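Local coordinates for protein metalloregulator ScaR (Streptococcus gordonii, PDB 3HRS) that acts as a manganese-activated transcriptional repressor of the DtxR/MntR family and probably binds DNA as a homodimer, at residues H75-V80 and H107-L112; T142-K147 and I205-Y210; I178-Y183 and Y190-D195. All coordinates share one frame; numbering follows the deposited sequence.

Overall arrangement
From the N terminus, contact 1 comes first. It closes a loop of 26 mainly helical residues by packing helix 62-84 against helix 106-115 in the metal-binding and dimerisation region. The chain then moves into the FeoA region, where contact 2 brings 142-147 against 205-210, where helix 203-206 gives way to the last strand, 209-212. Contact 3 is nested inside that loop and pairs the strands of the hairpin 177-184/189-194. Contacts 2 and 3 touch, E144, A206 and L143 packing on Y190 and L192, and their centres lie 11 Å apart. Contact 1 is on the opposite side of the chain's centre, its centre 28 Å from that of contact 2.

Contact 1: residues H75-V80 and H107-L112; sequences HRLIEV and HFVERL. With SO4 (sulfate ion), chain C.
Two helices cross here at 53°, and their segment axes come no closer than 10.0 Å. Branched apolar side chains bridge the gap, without a hydrogen bond between the segments. The tight part is a cluster of L77, I78, V109 and L112, with F108 at its border. L112 enters between L77 and I78. Its CD1 lies 3.6 Å from the backbone O of L77 and 3.7 Å from CD1 of I78, and it also reaches CB of L77. I78 and L112 cross at about a right angle. The I78 CG1 branch is anti to the carbonyl carbon (chi1 -63°), and its CD1 also meets the edge of the F108 ring, at CE2, 4.0 Å away. On the other flank, L77 CD1 meets V109 CG1 at 3.8 Å, the two side chains crossing obliquely. All five residues are buried.

The looser side of helix 107-112 carries H107, E110 and R111, all partly exposed and polar. H107 and R111 reach the second subunit, where H107 ND1 is hydrogen-bonded to E96 of that subunit. The far side of helix 75-80 is polar as well, but R76 and E79 are buried there and H75 is partly exposed. It faces the metal-binding region. E79 is a zinc ligand, although this chain holds no metal. R76 extends from CG to NE, and its NH2 donates a nearly straight hydrogen bond of 3.2 Å to O4 of a sulfate, probably from the crystallisation liquor. Its NH1 forms a salt bridge to E137.

The cluster thus joins helix 62-84, which carries E79, to helix 106-115, which lies at the dimer interface. L112 packs further along helix 62-84 on F81, V109 packs on K74, and F108 touches L86 of the second subunit.

Contact 2: residues T142-K147 and I205-Y210; sequences TLEEAK and IAQQIY
T142 directs its hydroxyl into the bend between helix 203-206 and strand 209-212. OG1 is anti to the backbone N (chi1 -172°), which places it among three carbonyl oxygens. T142 OG1 lies 2.9 Å from Q207 O and 3.1 Å from A206 O, with I209 O slightly farther off. CG2 is left in the crowded position between the backbone N and the carbonyl carbon. T142 and Y210 are joined by a single beta bridge.

L143 opens a type I turn that runs to A146. Its CG is also anti to the backbone N, and chi1 (-176°) and chi2 together bring L143 CD2 to 3.7 Å from CB of A206, while CB faces CG2 of I209. The backbone N of L143 donates to I209 O at 2.9 Å, and approaches nearly along the C=O axis. The N-H of E144 reaches A206 O in a longer bond of 3.3 Å. There the donor sits above the carbonyl plane.

The first torsion of E144 is off the staggered positions (chi1 95°). Beyond CG the chain is extended and runs beside Q207, pointing the same way. E144 OE1 is 3.4 Å from CG of Q207, and the carboxylate and amide planes are steeply inclined. The polar end of E144 has its partner elsewhere, OE2 accepting a hydrogen bond from Q203. Y210 points its CB away from 142-147, and its OH is hydrogen-bonded to H158.

This junction lies within the FeoA region, at the start of the closing strand. L143 and I209 also pack on L201 of strand 197-201. The chemistry is mostly backbone to backbone. Carbonyls at the bend are met by the turn's N-H groups and by one hydroxyl, whose single proton would have to choose between acceptors.

Contact 3: residues I178-Y183 and Y190-D195; sequences IRFLGY and YSLEVD
Y183 sets the edge of its ring against one face of Y190 in a T-shaped pair, with centroids 4.7 Å apart and planes at 80°. The Y183 CG is anti to the backbone N, whereas that of Y190 is anti to the carbonyl carbon, and the side chains cross obliquely. F180 lies alongside Y190 and points the same way. Its CE1 comes in the plane of the Y190 ring, at the rim, 3.7 Å from CD1.

On the same face, L192 CD2 packs on CG2 of I178 and near CD1 of F180. I178 CD1 reaches CB of V194 at 3.6 Å. The two strands form the antiparallel hairpin 177-184/189-194, part of the five-stranded sheet of the FeoA region, an SH3-like family. L181 N donates a nearly straight bond to S191 O at 2.8 Å. E193 N donates to R179 O, short at 2.8 Å but bent (139°), and the return bond from R179 N is weak.

The register shifts by one residue between F180 and Y183, a beta bulge. G182 lies there with a positive phi, where a CB would collide with the carbonyl O of L181.

The other face carries R179 and E193, side by side and directed alike. Their guanidinium and carboxylate planes are 8° apart, but R179 NH1 and E193 OE1 stay 4.1 Å apart, beyond a salt bridge. Across the sheet, R179 also touches D151 on strand 150-157.

Contact 1: residues H75-V80 and H107-L112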
loop_
_atom_site.group_PDB
_atom_site.type_symbol
_atom_site.label_atom_id
_atom_site.label_comp_id
_atom_site.label_asym_id
_atom_site.label_seq_id
_atom_site.Cartn_x
_atom_site.Cartn_y
_atom_site.Cartn_z
ATOM N N HIS A 75 -1.326 8.617 7.782
ATOM C CA HIS A 75 -2.479 7.965 8.378
ATOM C C HIS A 75 -3.847 8.477 7.897
ATOM O O HIS A 75 -4.739 7.682 7.594
ATOM C CB HIS A 75 -2.402 8.154 9.865
ATOM C CG HIS A 75 -3.612 7.674 10.584
ATOM N ND1 HIS A 75 -3.861 6.338 10.796
ATOM C CD2 HIS A 75 -4.638 8.350 11.155
ATOM C CE1 HIS A 75 -4.981 6.211 11.480
ATOM N NE2 HIS A 75 -5.474 7.415 11.707
ATOM N N ARG A 76 -4.015 9.800 7.841
ATOM C CA ARG A 76 -5.264 10.344 7.336
ATOM C C ARG A 76 -5.420 10.245 5.805
ATOM O O ARG A 76 -6.515 10.049 5.317
ATOM C CB ARG A 76 -5.529 11.765 7.856
ATOM C CG ARG A 76 -5.837 11.758 9.338
ATOM C CD ARG A 76 -5.591 13.089 10.064
ATOM N NE ARG A 76 -5.841 12.901 11.494
ATOM C CZ ARG A 76 -5.880 13.875 12.400
ATOM N NH1 ARG A 76 -5.696 15.144 12.047
ATOM N NH2 ARG A 76 -6.113 13.573 13.671
ATOM N N LEU A 77 -4.356 10.382 5.025
ATOM C CA LEU A 77 -4.563 10.203 3.594
ATOM C C LEU A 77 -4.867 8.722 3.244
ATOM O O LEU A 77 -5.731 8.446 2.432
ATOM C CB LEU A 77 -3.417 10.765 2.771
ATOM C CG LEU A 77 -3.211 12.281 2.751
ATOM C CD1 LEU A 77 -1.793 12.654 2.261
ATOM C CD2 LEU A 77 -4.208 12.894 1.868
ATOM N N ILE A 78 -4.196 7.780 3.893
ATOM C CA ILE A 78 -4.537 6.374 3.717
ATOM C C ILE A 78 -5.987 6.159 4.163
ATOM O O ILE A 78 -6.755 5.437 3.532
ATOM C CB ILE A 78 -3.604 5.432 4.519
ATOM C CG1 ILE A 78 -2.146 5.532 4.035
ATOM C CG2 ILE A 78 -4.024 4.018 4.359
ATOM C CD1 ILE A 78 -2.024 5.496 2.543
ATOM N N GLU A 79 -6.374 6.789 5.259
ATOM C CA GLU A 79 -7.747 6.634 5.715
ATOM C C GLU A 79 -8.674 7.070 4.593
ATOM O O GLU A 79 -9.478 6.274 4.137
ATOM C CB GLU A 79 -8.012 7.443 6.974
ATOM C CG GLU A 79 -9.456 7.430 7.411
ATOM C CD GLU A 79 -9.733 6.363 8.435
ATOM O OE1 GLU A 79 -10.931 6.153 8.758
ATOM O OE2 GLU A 79 -8.750 5.749 8.922
ATOM N N VAL A 80 -8.540 8.328 4.152
ATOM C CA VAL A 80 -9.327 8.872 3.050
ATOM C C VAL A 80 -9.280 7.989 1.812
ATOM O O VAL A 80 -10.288 7.797 1.169
ATOM C CB VAL A 80 -8.833 10.241 2.596
ATOM C CG1 VAL A 80 -9.466 10.619 1.223
ATOM C CG2 VAL A 80 -9.145 11.288 3.647
ATOM N N HIS A 107 6.890 8.895 -0.621
ATOM C CA HIS A 107 6.594 9.249 -2.001
ATOM C C HIS A 107 5.211 8.702 -2.407
ATOM O O HIS A 107 4.488 9.317 -3.206
ATOM C CB HIS A 107 7.704 8.734 -2.927
ATOM C CG HIS A 107 7.415 8.891 -4.391
ATOM N ND1 HIS A 107 7.147 7.814 -5.218
ATOM C CD2 HIS A 107 7.392 9.988 -5.188
ATOM C CE1 HIS A 107 6.951 8.244 -6.452
ATOM N NE2 HIS A 107 7.096 9.560 -6.464
ATOM N N PHE A 108 4.857 7.539 -1.870
ATOM C CA PHE A 108 3.524 6.999 -2.075
ATOM C C PHE A 108 2.542 8.021 -1.500
ATOM O O PHE A 108 1.591 8.425 -2.143
ATOM C CB PHE A 108 3.370 5.645 -1.364
ATOM C CG PHE A 108 2.028 4.995 -1.575
ATOM C CD1 PHE A 108 1.825 4.105 -2.640
ATOM C CD2 PHE A 108 0.960 5.273 -0.721
ATOM C CE1 PHE A 108 0.580 3.494 -2.847
ATOM C CE2 PHE A 108 -0.300 4.672 -0.917
ATOM C CZ PHE A 108 -0.488 3.782 -1.977
ATOM N N VAL A 109 2.806 8.461 -0.283
ATOM C CA VAL A 109 1.884 9.347 0.377
ATOM C C VAL A 109 1.753 10.649 -0.391
ATOM O O VAL A 109 0.662 11.174 -0.539
ATOM C CB VAL A 109 2.271 9.556 1.846
ATOM C CG1 VAL A 109 1.335 10.513 2.525
ATOM C CG2 VAL A 109 2.224 8.223 2.565
ATOM N N GLU A 110 2.843 11.149 -0.939
ATOM C CA GLU A 110 2.741 12.381 -1.712
ATOM C C GLU A 110 1.917 12.185 -2.976
ATOM O O GLU A 110 1.047 12.995 -3.274
ATOM C CB GLU A 110 4.112 12.976 -2.031
ATOM C CG GLU A 110 4.382 14.286 -1.309
ATOM C CD GLU A 110 4.117 14.208 0.197
ATOM O OE1 GLU A 110 4.476 13.195 0.841
ATOM O OE2 GLU A 110 3.558 15.177 0.743
ATOM N N ARG A 111 2.167 11.113 -3.714
ATOM C CA ARG A 111 1.374 10.879 -4.924
ATOM C C ARG A 111 -0.119 10.693 -4.567
ATOM O O ARG A 111 -1.001 11.300 -5.187
ATOM C CB ARG A 111 1.917 9.679 -5.698
ATOM C CG ARG A 111 3.412 9.758 -6.011
ATOM C CD ARG A 111 3.773 11.066 -6.665
ATOM N NE ARG A 111 2.931 11.314 -7.822
ATOM C CZ ARG A 111 3.119 12.300 -8.696
ATOM N NH1 ARG A 111 4.140 13.141 -8.551
ATOM N NH2 ARG A 111 2.287 12.438 -9.722
ATOM N N LEU A 112 -0.365 9.859 -3.553
ATOM C CA LEU A 112 -1.678 9.615 -3.002
ATOM C C LEU A 112 -2.413 10.914 -2.781
ATOM O O LEU A 112 -3.575 11.036 -3.121
ATOM C CB LEU A 112 -1.555 8.913 -1.658
ATOM C CG LEU A 112 -2.545 7.783 -1.372
ATOM C CD1 LEU A 112 -3.075 7.955 0.020
ATOM C CD2 LEU A 112 -3.697 7.702 -2.412
HETATM S S SO4 C . -7.280 11.170 16.187
HETATM O O1 SO4 C . -8.428 12.058 15.961
HETATM O O2 SO4 C . -6.257 11.934 16.893
HETATM O O3 SO4 C . -7.652 10.010 17.011
HETATM O O4 SO4 C . -6.754 10.711 14.890
#

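Contact 2: residues T142-K147 and I205-Y210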
loop_
_atom_site.group_PDB
_atom_site.type_symbol
_atom_site.label_atom_id
_atom_site.label_comp_id
_atom_site.label_asym_id
_atom_site.label_seq_id
_atom_site.Cartn_x
_atom_site.Cartn_y
_atom_site.Cartn_z
ATOM N N THR A 142 -13.994 20.248 22.303
ATOM C CA THR A 142 -14.480 18.933 22.726
ATOM C C THR A 142 -15.839 19.038 23.425
ATOM O O THR A 142 -16.212 20.103 23.906
ATOM C CB THR A 142 -13.436 18.200 23.623
ATOM O OG1 THR A 142 -13.856 16.853 23.859
ATOM C CG2 THR A 142 -13.284 18.883 24.952
ATOM N N LEU A 143 -16.589 17.943 23.468
ATOM C CA LEU A 143 -17.913 17.990 24.062
ATOM C C LEU A 143 -17.807 18.395 25.529
ATOM O O LEU A 143 -18.547 19.265 26.000
ATOM C CB LEU A 143 -18.638 16.647 23.936
ATOM C CG LEU A 143 -20.091 16.616 24.450
ATOM C CD1 LEU A 143 -20.952 17.630 23.703
ATOM C CD2 LEU A 143 -20.735 15.215 24.404
ATOM N N GLU A 144 -16.886 17.773 26.253
ATOM C CA GLU A 144 -16.780 18.052 27.677
ATOM C C GLU A 144 -16.479 19.527 27.962
ATOM O O GLU A 144 -17.003 20.094 28.927
ATOM C CB GLU A 144 -15.755 17.145 28.363
ATOM C CG GLU A 144 -14.368 17.740 28.497
ATOM C CD GLU A 144 -13.546 17.020 29.547
ATOM O OE1 GLU A 144 -12.385 16.652 29.256
ATOM O OE2 GLU A 144 -14.071 16.806 30.659
ATOM N N GLU A 145 -15.648 20.149 27.131
ATOM C CA GLU A 145 -15.359 21.563 27.329
ATOM C C GLU A 145 -16.268 22.448 26.474
ATOM O O GLU A 145 -15.855 23.495 25.979
ATOM C CB GLU A 145 -13.866 21.874 27.129
ATOM C CG GLU A 145 -13.363 21.847 25.695
ATOM C CD GLU A 145 -11.859 21.586 25.602
ATOM O OE1 GLU A 145 -11.380 21.205 24.509
ATOM O OE2 GLU A 145 -11.159 21.753 26.625
ATOM N N ALA A 146 -17.519 22.023 26.326
ATOM C CA ALA A 146 -18.510 22.798 25.591
ATOM C C ALA A 146 -19.397 23.576 26.556
ATOM O O ALA A 146 -20.124 22.984 27.363
ATOM C CB ALA A 146 -19.351 21.888 24.709
ATOM N N LYS A 147 -19.336 24.904 26.470
ATOM C CA LYS A 147 -20.058 25.784 27.403
ATOM C C LYS A 147 -21.574 25.792 27.168
ATOM O O LYS A 147 -22.329 25.157 27.905
ATOM C CB LYS A 147 -19.503 27.218 27.336
ATOM C CG LYS A 147 -18.392 27.548 28.345
ATOM C CD LYS A 147 -17.751 28.908 28.041
ATOM C CE LYS A 147 -17.680 29.824 29.281
ATOM N NZ LYS A 147 -16.571 29.514 30.234
ATOM N N ILE A 205 -15.827 9.575 27.152
ATOM C CA ILE A 205 -16.289 9.626 25.771
ATOM C C ILE A 205 -16.538 11.063 25.307
ATOM O O ILE A 205 -16.165 11.434 24.200
ATOM C CB ILE A 205 -17.581 8.805 25.565
ATOM C CG1 ILE A 205 -17.308 7.305 25.689
ATOM C CG2 ILE A 205 -18.198 9.107 24.225
ATOM C CD1 ILE A 205 -17.414 6.770 27.116
ATOM N N ALA A 206 -17.176 11.873 26.145
ATOM C CA ALA A 206 -17.458 13.259 25.768
ATOM C C ALA A 206 -16.159 13.986 25.457
ATOM O O ALA A 206 -16.131 14.971 24.719
ATOM C CB ALA A 206 -18.209 13.970 26.876
ATOM N N GLN A 207 -15.089 13.465 26.033
ATOM C CA GLN A 207 -13.755 14.017 25.935
ATOM C C GLN A 207 -13.192 13.782 24.529
ATOM O O GLN A 207 -12.277 14.483 24.078
ATOM C CB GLN A 207 -12.904 13.285 26.964
ATOM C CG GLN A 207 -11.596 13.926 27.359
ATOM C CD GLN A 207 -10.750 12.971 28.191
ATOM O OE1 GLN A 207 -9.765 13.371 28.811
ATOM N NE2 GLN A 207 -11.138 11.693 28.203
ATOM N N GLN A 208 -13.758 12.796 23.838
ATOM C CA GLN A 208 -13.214 12.292 22.579
ATOM C C GLN A 208 -14.027 12.698 21.358
ATOM O O GLN A 208 -13.748 12.270 20.247
ATOM C CB GLN A 208 -13.180 10.771 22.619
ATOM C CG GLN A 208 -12.021 10.171 23.364
ATOM C CD GLN A 208 -12.209 8.686 23.555
ATOM O OE1 GLN A 208 -11.480 7.874 22.986
ATOM N NE2 GLN A 208 -13.211 8.318 24.341
ATOM N N ILE A 209 -15.051 13.499 21.578
ATOM C CA ILE A 209 -15.969 13.886 20.530
ATOM C C ILE A 209 -15.849 15.391 20.374
ATOM O O ILE A 209 -15.859 16.134 21.365
ATOM C CB ILE A 209 -17.380 13.532 20.968
ATOM C CG1 ILE A 209 -17.631 12.053 20.737
ATOM C CG2 ILE A 209 -18.412 14.382 20.262
ATOM C CD1 ILE A 209 -18.722 11.537 21.633
ATOM N N TYR A 210 -15.724 15.858 19.143
ATOM C CA TYR A 210 -15.472 17.271 18.937
ATOM C C TYR A 210 -16.644 17.931 18.240
ATOM O O TYR A 210 -17.107 17.432 17.204
ATOM C CB TYR A 210 -14.207 17.448 18.107
ATOM C CG TYR A 210 -12.973 16.940 18.783
ATOM C CD1 TYR A 210 -12.752 15.579 18.930
ATOM C CD2 TYR A 210 -12.012 17.824 19.274
ATOM C CE1 TYR A 210 -11.600 15.107 19.540
ATOM C CE2 TYR A 210 -10.862 17.365 19.889
ATOM C CZ TYR A 210 -10.662 16.008 20.016
ATOM O OH TYR A 210 -9.531 15.553 20.633
#

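Contact 3: residues I178-Y183 and Y190-D195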
loop_
_atom_site.group_PDB
_atom_site.type_symbol
_atom_site.label_atom_id
_atom_site.label_comp_id
_atom_site.label_asym_id
_atom_site.label_seq_id
_atom_site.Cartn_x
_atom_site.Cartn_y
_atom_site.Cartn_z
ATOM N N ILE A 178 -26.508 17.680 16.608
ATOM C CA ILE A 178 -26.450 17.194 17.970
ATOM C C ILE A 178 -27.003 18.255 18.906
ATOM O O ILE A 178 -26.579 19.410 18.850
ATOM C CB ILE A 178 -24.980 16.850 18.337
ATOM C CG1 ILE A 178 -24.656 15.416 17.917
ATOM C CG2 ILE A 178 -24.704 17.032 19.807
ATOM C CD1 ILE A 178 -25.744 14.431 18.277
ATOM N N ARG A 179 -27.973 17.875 19.737
ATOM C CA ARG A 179 -28.458 18.766 20.776
ATOM C C ARG A 179 -27.790 18.428 22.104
ATOM O O ARG A 179 -28.029 17.361 22.675
ATOM C CB ARG A 179 -29.969 18.649 20.942
ATOM C CG ARG A 179 -30.832 19.196 19.808
ATOM C CD ARG A 179 -32.314 19.076 20.215
ATOM N NE ARG A 179 -33.253 19.457 19.161
ATOM C CZ ARG A 179 -34.539 19.116 19.152
ATOM N NH1 ARG A 179 -35.037 18.376 20.137
ATOM N NH2 ARG A 179 -35.329 19.506 18.156
ATOM N N PHE A 180 -26.952 19.342 22.584
ATOM C CA PHE A 180 -26.335 19.228 23.900
ATOM C C PHE A 180 -27.319 19.701 24.959
ATOM O O PHE A 180 -27.822 20.820 24.875
ATOM C CB PHE A 180 -25.088 20.105 23.962
ATOM C CG PHE A 180 -24.286 19.944 25.227
ATOM C CD1 PHE A 180 -24.238 18.727 25.891
ATOM C CD2 PHE A 180 -23.546 21.001 25.730
ATOM C CE1 PHE A 180 -23.482 18.574 27.043
ATOM C CE2 PHE A 180 -22.788 20.854 26.884
ATOM C CZ PHE A 180 -22.756 19.641 27.539
ATOM N N LEU A 181 -27.596 18.863 25.955
ATOM C CA LEU A 181 -28.501 19.250 27.040
ATOM C C LEU A 181 -27.733 19.603 28.306
ATOM O O LEU A 181 -28.319 19.740 29.371
ATOM C CB LEU A 181 -29.508 18.139 27.335
ATOM C CG LEU A 181 -30.269 17.643 26.109
ATOM C CD1 LEU A 181 -31.030 16.364 26.422
ATOM C CD2 LEU A 181 -31.199 18.730 25.597
ATOM N N GLY A 182 -26.415 19.735 28.184
ATOM C CA GLY A 182 -25.578 20.135 29.299
ATOM C C GLY A 182 -25.028 18.980 30.112
ATOM O O GLY A 182 -25.502 17.845 30.031
ATOM N N TYR A 183 -24.000 19.275 30.892
ATOM C CA TYR A 183 -23.495 18.337 31.877
ATOM C C TYR A 183 -24.428 18.361 33.091
ATOM O O TYR A 183 -24.689 19.428 33.645
ATOM C CB TYR A 183 -22.087 18.761 32.296
ATOM C CG TYR A 183 -21.362 17.784 33.191
ATOM C CD1 TYR A 183 -20.458 16.878 32.663
ATOM C CD2 TYR A 183 -21.568 17.776 34.562
ATOM C CE1 TYR A 183 -19.780 15.986 33.472
ATOM C CE2 TYR A 183 -20.896 16.885 35.381
ATOM C CZ TYR A 183 -20.002 15.994 34.829
ATOM O OH TYR A 183 -19.326 15.102 35.631
ATOM N N TYR A 190 -23.293 13.486 30.208
ATOM C CA TYR A 190 -23.617 14.459 29.184
ATOM C C TYR A 190 -24.854 13.975 28.446
ATOM O O TYR A 190 -24.952 12.810 28.063
ATOM C CB TYR A 190 -22.437 14.649 28.230
ATOM C CG TYR A 190 -21.222 15.251 28.901
ATOM C CD1 TYR A 190 -20.916 16.601 28.753
ATOM C CD2 TYR A 190 -20.390 14.474 29.693
ATOM C CE1 TYR A 190 -19.809 17.157 29.375
ATOM C CE2 TYR A 190 -19.280 15.015 30.311
ATOM C CZ TYR A 190 -18.992 16.356 30.152
ATOM O OH TYR A 190 -17.888 16.890 30.783
ATOM N N SER A 191 -25.809 14.877 28.268
ATOM C CA SER A 191 -27.058 14.537 27.609
ATOM C C SER A 191 -27.058 15.033 26.165
ATOM O O SER A 191 -26.761 16.197 25.892
ATOM C CB SER A 191 -28.236 15.131 28.386
ATOM O OG SER A 191 -28.074 14.937 29.785
ATOM N N LEU A 192 -27.383 14.143 25.238
ATOM C CA LEU A 192 -27.424 14.518 23.832
ATOM C C LEU A 192 -28.734 14.098 23.188
ATOM O O LEU A 192 -29.358 13.122 23.606
ATOM C CB LEU A 192 -26.245 13.902 23.062
ATOM C CG LEU A 192 -24.859 14.463 23.391
ATOM C CD1 LEU A 192 -23.750 13.664 22.720
ATOM C CD2 LEU A 192 -24.774 15.927 23.014
ATOM N N GLU A 193 -29.126 14.838 22.156
ATOM C CA GLU A 193 -30.315 14.533 21.376
ATOM C C GLU A 193 -29.923 14.205 19.936
ATOM O O GLU A 193 -29.861 15.088 19.073
ATOM C CB GLU A 193 -31.274 15.724 21.408
ATOM C CG GLU A 193 -32.688 15.419 20.956
ATOM C CD GLU A 193 -33.506 14.791 22.052
ATOM O OE1 GLU A 193 -34.738 14.672 21.875
ATOM O OE2 GLU A 193 -32.916 14.420 23.093
ATOM N N VAL A 194 -29.653 12.928 19.690
ATOM C CA VAL A 194 -29.213 12.472 18.375
ATOM C C VAL A 194 -30.327 11.722 17.664
ATOM O O VAL A 194 -30.617 10.569 17.986
ATOM C CB VAL A 194 -27.964 11.567 18.470
ATOM C CG1 VAL A 194 -28.169 10.466 19.503
ATOM C CG2 VAL A 194 -27.632 10.974 17.112
ATOM N N ASP A 195 -30.945 12.383 16.691
ATOM C CA ASP A 195 -32.086 11.810 15.994
ATOM C C ASP A 195 -33.291 11.783 16.925
ATOM O O ASP A 195 -33.985 10.771 17.033
ATOM C CB ASP A 195 -31.772 10.395 15.490
ATOM C CG ASP A 195 -30.884 10.393 14.252
ATOM O OD1 ASP A 195 -31.129 11.215 13.337
ATOM O OD2 ASP A 195 -29.948 9.560 14.196
#